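Long-range contacts in putative immunoglobulin-blocking virulence protein (Mycoplasma mycoides subsp. capri, PDB 7ADK), which probably binds host immunoglobulins and blocks their action, which would make it a virulence factor of the mycoplasma: residues D155-I160 with D571-M575; L491-K497 with N518-N524. All coordinates share one frame; numbering follows the deposited sequence.

Contact 1: D155-I160 with D571-M575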
ATOM      1  N   ASP A 155      12.098 -18.035 -39.583  1.00 82.38           N
ATOM      2  CA  ASP A 155      12.243 -18.120 -38.126  1.00 82.38           C
ATOM      3  C   ASP A 155      13.652 -18.569 -37.707  1.00 82.38           C
ATOM      4  O   ASP A 155      14.105 -18.277 -36.602  1.00 82.38           O
ATOM      5  CB  ASP A 155      11.214 -19.063 -37.469  1.00 82.38           C
ATOM      6  CG  ASP A 155       9.729 -18.894 -37.835  1.00 82.38           C
ATOM      7  OD1 ASP A 155       9.323 -17.822 -38.335  1.00 82.38           O
ATOM      8  OD2 ASP A 155       8.937 -19.832 -37.579  1.00 82.38           O
ATOM      9  N   LYS A 156      14.394 -19.291 -38.551  1.00 82.23           N
ATOM     10  CA  LYS A 156      15.796 -19.624 -38.264  1.00 82.23           C
ATOM     11  C   LYS A 156      16.739 -18.496 -38.659  1.00 82.23           C
ATOM     12  O   LYS A 156      17.592 -18.122 -37.863  1.00 82.23           O
ATOM     13  CB  LYS A 156      16.150 -20.978 -38.894  1.00 82.23           C
ATOM     14  CG  LYS A 156      17.533 -21.471 -38.441  1.00 82.23           C
ATOM     15  CD  LYS A 156      17.795 -22.939 -38.806  1.00 82.23           C
ATOM     16  CE  LYS A 156      16.989 -23.940 -37.966  1.00 82.23           C
ATOM     17  NZ  LYS A 156      17.498 -24.067 -36.584  1.00 82.23           N
ATOM     18  N   ASP A 157      16.571 -17.897 -39.837  1.00 84.66           N
ATOM     19  CA  ASP A 157      17.547 -16.919 -40.337  1.00 84.66           C
ATOM     20  C   ASP A 157      17.497 -15.541 -39.643  1.00 84.66           C
ATOM     21  O   ASP A 157      18.509 -14.845 -39.607  1.00 84.66           O
ATOM     22  CB  ASP A 157      17.526 -16.866 -41.874  1.00 84.66           C
ATOM     23  CG  ASP A 157      16.353 -16.149 -42.543  1.00 84.66           C
ATOM     24  OD1 ASP A 157      16.141 -14.952 -42.281  1.00 84.66           O
ATOM     25  OD2 ASP A 157      15.717 -16.743 -43.429  1.00 84.66           O
ATOM     26  N   ARG A 158      16.379 -15.180 -38.997  1.00 79.39           N
ATOM     27  CA  ARG A 158      16.276 -14.044 -38.057  1.00 79.39           C
ATOM     28  C   ARG A 158      16.703 -14.370 -36.615  1.00 79.39           C
ATOM     29  O   ARG A 158      16.595 -13.513 -35.743  1.00 79.39           O
ATOM     30  CB  ARG A 158      14.849 -13.467 -38.062  1.00 79.39           C
ATOM     31  CG  ARG A 158      14.351 -12.930 -39.406  1.00 79.39           C
ATOM     32  CD  ARG A 158      15.225 -11.841 -40.024  1.00 79.39           C
ATOM     33  NE  ARG A 158      15.318 -10.630 -39.195  1.00 79.39           N
ATOM     34  CZ  ARG A 158      16.056  -9.573 -39.462  1.00 79.39           C
ATOM     35  NH1 ARG A 158      16.778  -9.467 -40.520  1.00 79.39           N
ATOM     36  NH2 ARG A 158      16.105  -8.564 -38.674  1.00 79.39           N
ATOM     37  N   LYS A 159      17.141 -15.602 -36.335  1.00 75.00           N
ATOM     38  CA  LYS A 159      17.519 -16.098 -34.997  1.00 75.00           C
ATOM     39  C   LYS A 159      16.430 -15.824 -33.952  1.00 75.00           C
ATOM     40  O   LYS A 159      16.657 -15.215 -32.909  1.00 75.00           O
ATOM     41  CB  LYS A 159      18.928 -15.611 -34.600  1.00 75.00           C
ATOM     42  CG  LYS A 159      19.994 -15.989 -35.645  1.00 75.00           C
ATOM     43  CD  LYS A 159      21.421 -15.923 -35.096  1.00 75.00           C
ATOM     44  CE  LYS A 159      21.775 -17.096 -34.179  1.00 75.00           C
ATOM     45  NZ  LYS A 159      21.912 -18.370 -34.905  1.00 75.00           N
ATOM     46  N   ILE A 160      15.214 -16.225 -34.309  1.00 73.31           N
ATOM     47  CA  ILE A 160      13.962 -15.914 -33.609  1.00 73.31           C
ATOM     48  C   ILE A 160      13.210 -17.201 -33.210  1.00 73.31           C
ATOM     49  O   ILE A 160      12.421 -17.190 -32.274  1.00 73.31           O
ATOM     50  CB  ILE A 160      13.157 -14.929 -34.492  1.00 73.31           C
ATOM     51  CG1 ILE A 160      11.977 -14.291 -33.759  1.00 73.31           C
ATOM     52  CG2 ILE A 160      12.706 -15.606 -35.793  1.00 73.31           C
ATOM     53  CD1 ILE A 160      11.050 -13.505 -34.689  1.00 73.31           C
ATOM     54  N   ASP A 571      11.269  -8.270 -34.760  1.00 72.48           N
ATOM     55  CA  ASP A 571      11.888  -9.564 -34.427  1.00 72.48           C
ATOM     56  C   ASP A 571      11.515  -9.984 -32.998  1.00 72.48           C
ATOM     57  O   ASP A 571      10.901 -11.028 -32.791  1.00 72.48           O
ATOM     58  CB  ASP A 571      13.425  -9.501 -34.541  1.00 72.48           C
ATOM     59  CG  ASP A 571      14.018  -9.469 -35.956  1.00 72.48           C
ATOM     60  OD1 ASP A 571      13.437 -10.021 -36.918  1.00 72.48           O
ATOM     61  OD2 ASP A 571      15.146  -8.946 -36.099  1.00 72.48           O
ATOM     62  N   GLY A 572      11.823  -9.154 -31.996  1.00 67.32           N
ATOM     63  CA  GLY A 572      11.531  -9.471 -30.600  1.00 67.32           C
ATOM     64  C   GLY A 572      10.050  -9.728 -30.329  1.00 67.32           C
ATOM     65  O   GLY A 572       9.712 -10.588 -29.521  1.00 67.32           O
ATOM     66  N   LEU A 573       9.161  -9.022 -31.019  1.00 65.08           N
ATOM     67  CA  LEU A 573       7.708  -9.094 -30.866  1.00 65.08           C
ATOM     68  C   LEU A 573       7.145 -10.404 -31.433  1.00 65.08           C
ATOM     69  O   LEU A 573       6.392 -11.107 -30.763  1.00 65.08           O
ATOM     70  CB  LEU A 573       7.135  -7.841 -31.548  1.00 65.08           C
ATOM     71  CG  LEU A 573       5.734  -7.407 -31.160  1.00 65.08           C
ATOM     72  CD1 LEU A 573       5.710  -6.878 -29.755  1.00 65.08           C
ATOM     73  CD2 LEU A 573       5.262  -6.277 -32.053  1.00 65.08           C
ATOM     74  N   ARG A 574       7.563 -10.790 -32.641  1.00 68.06           N
ATOM     75  CA  ARG A 574       7.170 -12.052 -33.280  1.00 68.06           C
ATOM     76  C   ARG A 574       7.800 -13.273 -32.608  1.00 68.06           C
ATOM     77  O   ARG A 574       7.190 -14.335 -32.656  1.00 68.06           O
ATOM     78  CB  ARG A 574       7.477 -11.966 -34.784  1.00 68.06           C
ATOM     79  CG  ARG A 574       6.912 -13.144 -35.595  1.00 68.06           C
ATOM     80  CD  ARG A 574       7.074 -12.934 -37.103  1.00 68.06           C
ATOM     81  NE  ARG A 574       6.398 -13.962 -37.919  1.00 68.06           N
ATOM     82  CZ  ARG A 574       6.796 -15.201 -38.144  1.00 68.06           C
ATOM     83  NH1 ARG A 574       7.824 -15.702 -37.553  1.00 68.06           N
ATOM     84  NH2 ARG A 574       6.181 -15.956 -38.986  1.00 68.06           N
ATOM     85  N   MET A 575       8.943 -13.142 -31.923  1.00 63.09           N
ATOM     86  CA  MET A 575       9.535 -14.220 -31.120  1.00 63.09           C
ATOM     87  C   MET A 575       8.519 -14.804 -30.146  1.00 63.09           C
ATOM     88  O   MET A 575       8.258 -16.003 -30.119  1.00 63.09           O
ATOM     89  CB  MET A 575      10.767 -13.723 -30.345  1.00 63.09           C
ATOM     90  CG  MET A 575      11.614 -14.921 -29.925  1.00 63.09           C
ATOM     91  SD  MET A 575      12.915 -14.608 -28.723  1.00 63.09           S
ATOM     92  CE  MET A 575      11.928 -14.596 -27.229  1.00 63.09           C
TER
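Ile160, whose N closes the Schellman motif at the end of helix 153-157, packs its side chain on Asp571, Arg574 and Met575 of helix 567-579. Lys159 takes positive phi there, and two backbone bonds turn back into the last turn, Ile160 N to Asp155 O and Lys159 N to Lys156 O. Past the left-handed Lys159, Ile160 points its CB toward the second helix and buries most surface in the contact. With CG1 anti to the backbone N (chi1 -168°) and the chain extended beyond it, the terminal methyl reaches the backbone: CD1 lies 3.1 Å from Asp571 O and 3.5 Å from Met575 N, alongside the helical hydrogen bond that joins these two atoms. Lower on the branch, Ile160 CG1 packs on Met575 CB at 3.7 Å, while CD1 also meets CB of Arg574 at 3.9 Å.

Salt bridges of opposite polarity flank this apolar centre. Asp571, second in buried surface, is gripped side-on by Arg158, whose chain, bent at chi2 and chi3, brings the edge carrying NE and NH2 up to the carboxylate. NE donates to OD1 of Asp571 over 3.0 Å, and NH2 to OD2 over 2.8 Å, the latter using the syn lone pair. Both oxygens lie near the guanidinium plane, although the two flat groups are turned 36° apart. Arg158 NH2 has a second carboxylate partner, Glu567, one helical turn earlier, so the guanidinium bridges two acids of the same helix.

The other bridge uses one nitrogen and is not coplanar. Arg574, extended from CG to NE, crosses Asp155 at about a right angle, while its NH2 bonds to Asp627 O. Asp155 OD2 accepts from His152 N. Arg574 NH1 meets Asp155 OD1 at 2.7 Å, approaching from 39° above the carboxylate plane.

Contact 2: L491-K497 with N518-N524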
ATOM      1  N   LEU A 491      20.101  -7.461 -19.200  1.00 70.26           N
ATOM      2  CA  LEU A 491      19.923  -8.129 -20.497  1.00 70.26           C
ATOM      3  C   LEU A 491      21.134  -9.015 -20.838  1.00 70.26           C
ATOM      4  O   LEU A 491      22.279  -8.610 -20.638  1.00 70.26           O
ATOM      5  CB  LEU A 491      19.626  -7.048 -21.553  1.00 70.26           C
ATOM      6  CG  LEU A 491      19.413  -7.571 -22.983  1.00 70.26           C
ATOM      7  CD1 LEU A 491      18.345  -6.767 -23.712  1.00 70.26           C
ATOM      8  CD2 LEU A 491      20.694  -7.523 -23.800  1.00 70.26           C
ATOM      9  N   ILE A 492      20.862 -10.230 -21.320  1.00 73.22           N
ATOM     10  CA  ILE A 492      21.810 -11.358 -21.418  1.00 73.22           C
ATOM     11  C   ILE A 492      21.808 -12.012 -22.812  1.00 73.22           C
ATOM     12  O   ILE A 492      22.041 -13.206 -22.940  1.00 73.22           O
ATOM     13  CB  ILE A 492      21.604 -12.362 -20.246  1.00 73.22           C
ATOM     14  CG1 ILE A 492      20.200 -13.004 -20.223  1.00 73.22           C
ATOM     15  CG2 ILE A 492      21.914 -11.688 -18.907  1.00 73.22           C
ATOM     16  CD1 ILE A 492      19.922 -13.959 -19.070  1.00 73.22           C
ATOM     17  N   ALA A 493      21.524 -11.236 -23.864  1.00 80.89           N
ATOM     18  CA  ALA A 493      21.323 -11.757 -25.222  1.00 80.89           C
ATOM     19  C   ALA A 493      22.588 -12.213 -25.978  1.00 80.89           C
ATOM     20  O   ALA A 493      22.515 -13.178 -26.734  1.00 80.89           O
ATOM     21  CB  ALA A 493      20.621 -10.681 -26.052  1.00 80.89           C
ATOM     22  N   LEU A 494      23.700 -11.473 -25.887  1.00 77.59           N
ATOM     23  CA  LEU A 494      24.860 -11.598 -26.793  1.00 77.59           C
ATOM     24  C   LEU A 494      25.784 -12.769 -26.380  1.00 77.59           C
ATOM     25  O   LEU A 494      27.012 -12.660 -26.362  1.00 77.59           O
ATOM     26  CB  LEU A 494      25.577 -10.229 -26.930  1.00 77.59           C
ATOM     27  CG  LEU A 494      25.037  -9.310 -28.037  1.00 77.59           C
ATOM     28  CD1 LEU A 494      23.594  -8.897 -27.856  1.00 77.59           C
ATOM     29  CD2 LEU A 494      25.865  -8.040 -28.128  1.00 77.59           C
ATOM     30  N   GLU A 495      25.179 -13.889 -25.998  1.00 75.29           N
ATOM     31  CA  GLU A 495      25.830 -15.084 -25.470  1.00 75.29           C
ATOM     32  C   GLU A 495      25.718 -16.277 -26.443  1.00 75.29           C
ATOM     33  O   GLU A 495      25.051 -16.187 -27.475  1.00 75.29           O
ATOM     34  CB  GLU A 495      25.267 -15.357 -24.065  1.00 75.29           C
ATOM     35  CG  GLU A 495      25.543 -14.173 -23.128  1.00 75.29           C
ATOM     36  CD  GLU A 495      25.537 -14.514 -21.639  1.00 75.29           C
ATOM     37  OE1 GLU A 495      24.724 -15.354 -21.199  1.00 75.29           O
ATOM     38  OE2 GLU A 495      26.340 -13.922 -20.892  1.00 75.29           O
ATOM     39  N   ASN A 496      26.356 -17.417 -26.147  1.00 82.96           N
ATOM     40  CA  ASN A 496      26.125 -18.657 -26.891  1.00 82.96           C
ATOM     41  C   ASN A 496      24.971 -19.471 -26.298  1.00 82.96           C
ATOM     42  O   ASN A 496      24.158 -19.965 -27.072  1.00 82.96           O
ATOM     43  CB  ASN A 496      27.397 -19.509 -27.007  1.00 82.96           C
ATOM     44  CG  ASN A 496      28.285 -19.074 -28.158  1.00 82.96           C
ATOM     45  OD1 ASN A 496      28.733 -17.948 -28.246  1.00 82.96           O
ATOM     46  ND2 ASN A 496      28.567 -19.943 -29.087  1.00 82.96           N
ATOM     47  N   LYS A 497      24.897 -19.671 -24.969  1.00 77.48           N
ATOM     48  CA  LYS A 497      23.947 -20.659 -24.425  1.00 77.48           C
ATOM     49  C   LYS A 497      23.594 -20.532 -22.940  1.00 77.48           C
ATOM     50  O   LYS A 497      24.473 -20.512 -22.084  1.00 77.48           O
ATOM     51  CB  LYS A 497      24.512 -22.068 -24.734  1.00 77.48           C
ATOM     52  CG  LYS A 497      23.454 -23.176 -24.847  1.00 77.48           C
ATOM     53  CD  LYS A 497      23.799 -24.243 -25.898  1.00 77.48           C
ATOM     54  CE  LYS A 497      25.205 -24.836 -25.815  1.00 77.48           C
ATOM     55  NZ  LYS A 497      25.491 -25.765 -26.929  1.00 77.48           N
ATOM     56  N   ASN A 518      12.368  -8.232 -21.471  1.00 59.42           N
ATOM     57  CA  ASN A 518      12.689  -7.919 -22.853  1.00 59.42           C
ATOM     58  C   ASN A 518      12.701  -9.242 -23.632  1.00 59.42           C
ATOM     59  O   ASN A 518      13.479 -10.127 -23.285  1.00 59.42           O
ATOM     60  CB  ASN A 518      14.017  -7.154 -22.909  1.00 59.42           C
ATOM     61  CG  ASN A 518      14.274  -6.529 -24.262  1.00 59.42           C
ATOM     62  OD1 ASN A 518      13.979  -7.093 -25.294  1.00 59.42           O
ATOM     63  ND2 ASN A 518      14.823  -5.350 -24.304  1.00 59.42           N
ATOM     64  N   PRO A 519      11.890  -9.432 -24.684  1.00 59.19           N
ATOM     65  CA  PRO A 519      11.878 -10.703 -25.387  1.00 59.19           C
ATOM     66  C   PRO A 519      13.202 -11.012 -26.093  1.00 59.19           C
ATOM     67  O   PRO A 519      13.583 -12.171 -26.176  1.00 59.19           O
ATOM     68  CB  PRO A 519      10.691 -10.611 -26.330  1.00 59.19           C
ATOM     69  CG  PRO A 519      10.520  -9.121 -26.585  1.00 59.19           C
ATOM     70  CD  PRO A 519      10.917  -8.512 -25.248  1.00 59.19           C
ATOM     71  N   LEU A 520      13.982 -10.000 -26.475  1.00 61.22           N
ATOM     72  CA  LEU A 520      15.320 -10.169 -27.040  1.00 61.22           C
ATOM     73  C   LEU A 520      16.355 -10.669 -26.020  1.00 61.22           C
ATOM     74  O   LEU A 520      17.329 -11.297 -26.412  1.00 61.22           O
ATOM     75  CB  LEU A 520      15.763  -8.835 -27.653  1.00 61.22           C
ATOM     76  CG  LEU A 520      14.823  -8.292 -28.739  1.00 61.22           C
ATOM     77  CD1 LEU A 520      15.191  -6.856 -29.052  1.00 61.22           C
ATOM     78  CD2 LEU A 520      14.918  -9.127 -30.006  1.00 61.22           C
ATOM     79  N   ALA A 521      16.151 -10.469 -24.714  1.00 61.56           N
ATOM     80  CA  ALA A 521      17.054 -10.951 -23.664  1.00 61.56           C
ATOM     81  C   ALA A 521      17.110 -12.480 -23.520  1.00 61.56           C
ATOM     82  O   ALA A 521      17.977 -12.982 -22.814  1.00 61.56           O
ATOM     83  CB  ALA A 521      16.664 -10.310 -22.334  1.00 61.56           C
ATOM     84  N   LEU A 522      16.232 -13.228 -24.184  1.00 59.09           N
ATOM     85  CA  LEU A 522      16.148 -14.682 -24.078  1.00 59.09           C
ATOM     86  C   LEU A 522      16.603 -15.396 -25.361  1.00 59.09           C
ATOM     87  O   LEU A 522      16.364 -16.594 -25.490  1.00 59.09           O
ATOM     88  CB  LEU A 522      14.706 -15.051 -23.694  1.00 59.09           C
ATOM     89  CG  LEU A 522      14.154 -14.361 -22.432  1.00 59.09           C
ATOM     90  CD1 LEU A 522      12.677 -14.705 -22.273  1.00 59.09           C
ATOM     91  CD2 LEU A 522      14.903 -14.802 -21.187  1.00 59.09           C
ATOM     92  N   ARG A 523      17.225 -14.699 -26.323  1.00 66.46           N
ATOM     93  CA  ARG A 523      17.396 -15.179 -27.709  1.00 66.46           C
ATOM     94  C   ARG A 523      18.067 -16.551 -27.812  1.00 66.46           C
ATOM     95  O   ARG A 523      17.620 -17.396 -28.576  1.00 66.46           O
ATOM     96  CB  ARG A 523      18.152 -14.115 -28.529  1.00 66.46           C
ATOM     97  CG  ARG A 523      17.995 -14.358 -30.030  1.00 66.46           C
ATOM     98  CD  ARG A 523      19.013 -13.598 -30.886  1.00 66.46           C
ATOM     99  NE  ARG A 523      18.725 -12.166 -31.026  1.00 66.46           N
ATOM    100  CZ  ARG A 523      17.840 -11.601 -31.816  1.00 66.46           C
ATOM    101  NH1 ARG A 523      16.934 -12.262 -32.460  1.00 66.46           N
ATOM    102  NH2 ARG A 523      17.867 -10.318 -31.976  1.00 66.46           N
ATOM    103  N   ASN A 524      19.095 -16.784 -27.007  1.00 70.79           N
ATOM    104  CA  ASN A 524      19.876 -18.027 -26.943  1.00 70.79           C
ATOM    105  C   ASN A 524      19.786 -18.711 -25.559  1.00 70.79           C
ATOM    106  O   ASN A 524      20.708 -19.371 -25.078  1.00 70.79           O
ATOM    107  CB  ASN A 524      21.278 -17.830 -27.529  1.00 70.79           C
ATOM    108  CG  ASN A 524      21.842 -16.477 -27.207  1.00 70.79           C
ATOM    109  OD1 ASN A 524      22.071 -16.150 -26.056  1.00 70.79           O
ATOM    110  ND2 ASN A 524      21.980 -15.624 -28.184  1.00 70.79           N
TER
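Asn524 and the carbonyls of Ala493, Glu495 and Asn496 form the centre of this loop-to-loop contact, which joins the segment leading into strand 497-498, a parallel partner of 473-481 in the mixed sheet, to the turn after strand 516-517, outermost in the five-stranded parallel sheet. Along the Asn524 side chain, CB rests 3.6 Å from Asn496 O. CG lies 3.2 Å from Glu495 O. Of the amide's two ends, OD1 lies 3.1 Å from Ala493 O and 3.3 Å from Glu495 O, acceptor against acceptor, whereas ND2 donates to Ala493 O over 2.9 Å. That bond approaches nearly in line with the carbonyl (C=O...N angle 170°) and close to the amide plane. Glu495 O is also near ND2 but at too poor an angle to bond. Ala493 O accepts from Glu495 N as well, so it serves two donors, one from each segment.

The second segment opens with an Asx turn: Asn518 OD1 accepts from Leu520 N, and its ND2 bonds to Asp560. The 3-10 segment 519-521 presents Ala521, whose CB touches CG of Leu491 at 3.9 Å. Lys497 CA-H points to Asn524 O, with 3.5 Å between CA and O. With one hydrogen bond and no charged pair across the segments, polar attraction rests mainly on ND2, and the remainder is largely van der Waals contact.

Contact 1 and contact 2 lie on the same side of the chain's centre, about 12 Å apart between their own centres, and they touch directly. In sequence, both segments of contact 2 fall between those of contact 1. Two kinds of interaction join them. Arg523 NH1 makes a probable hydrogen bond with Lys159 O at 3.0 Å, linking the left-handed residue of the Schellman motif to the turn of contact 2. Apolar atoms of 518-524 also pack on helix 567-579, with Leu520 CD2 3.5 Å from Gly572 CA and Pro519 CB 3.3 Å from Gly572 O. The helix is thus shared, with 155-160 and the 3-10 segment 519-521 both packing against it.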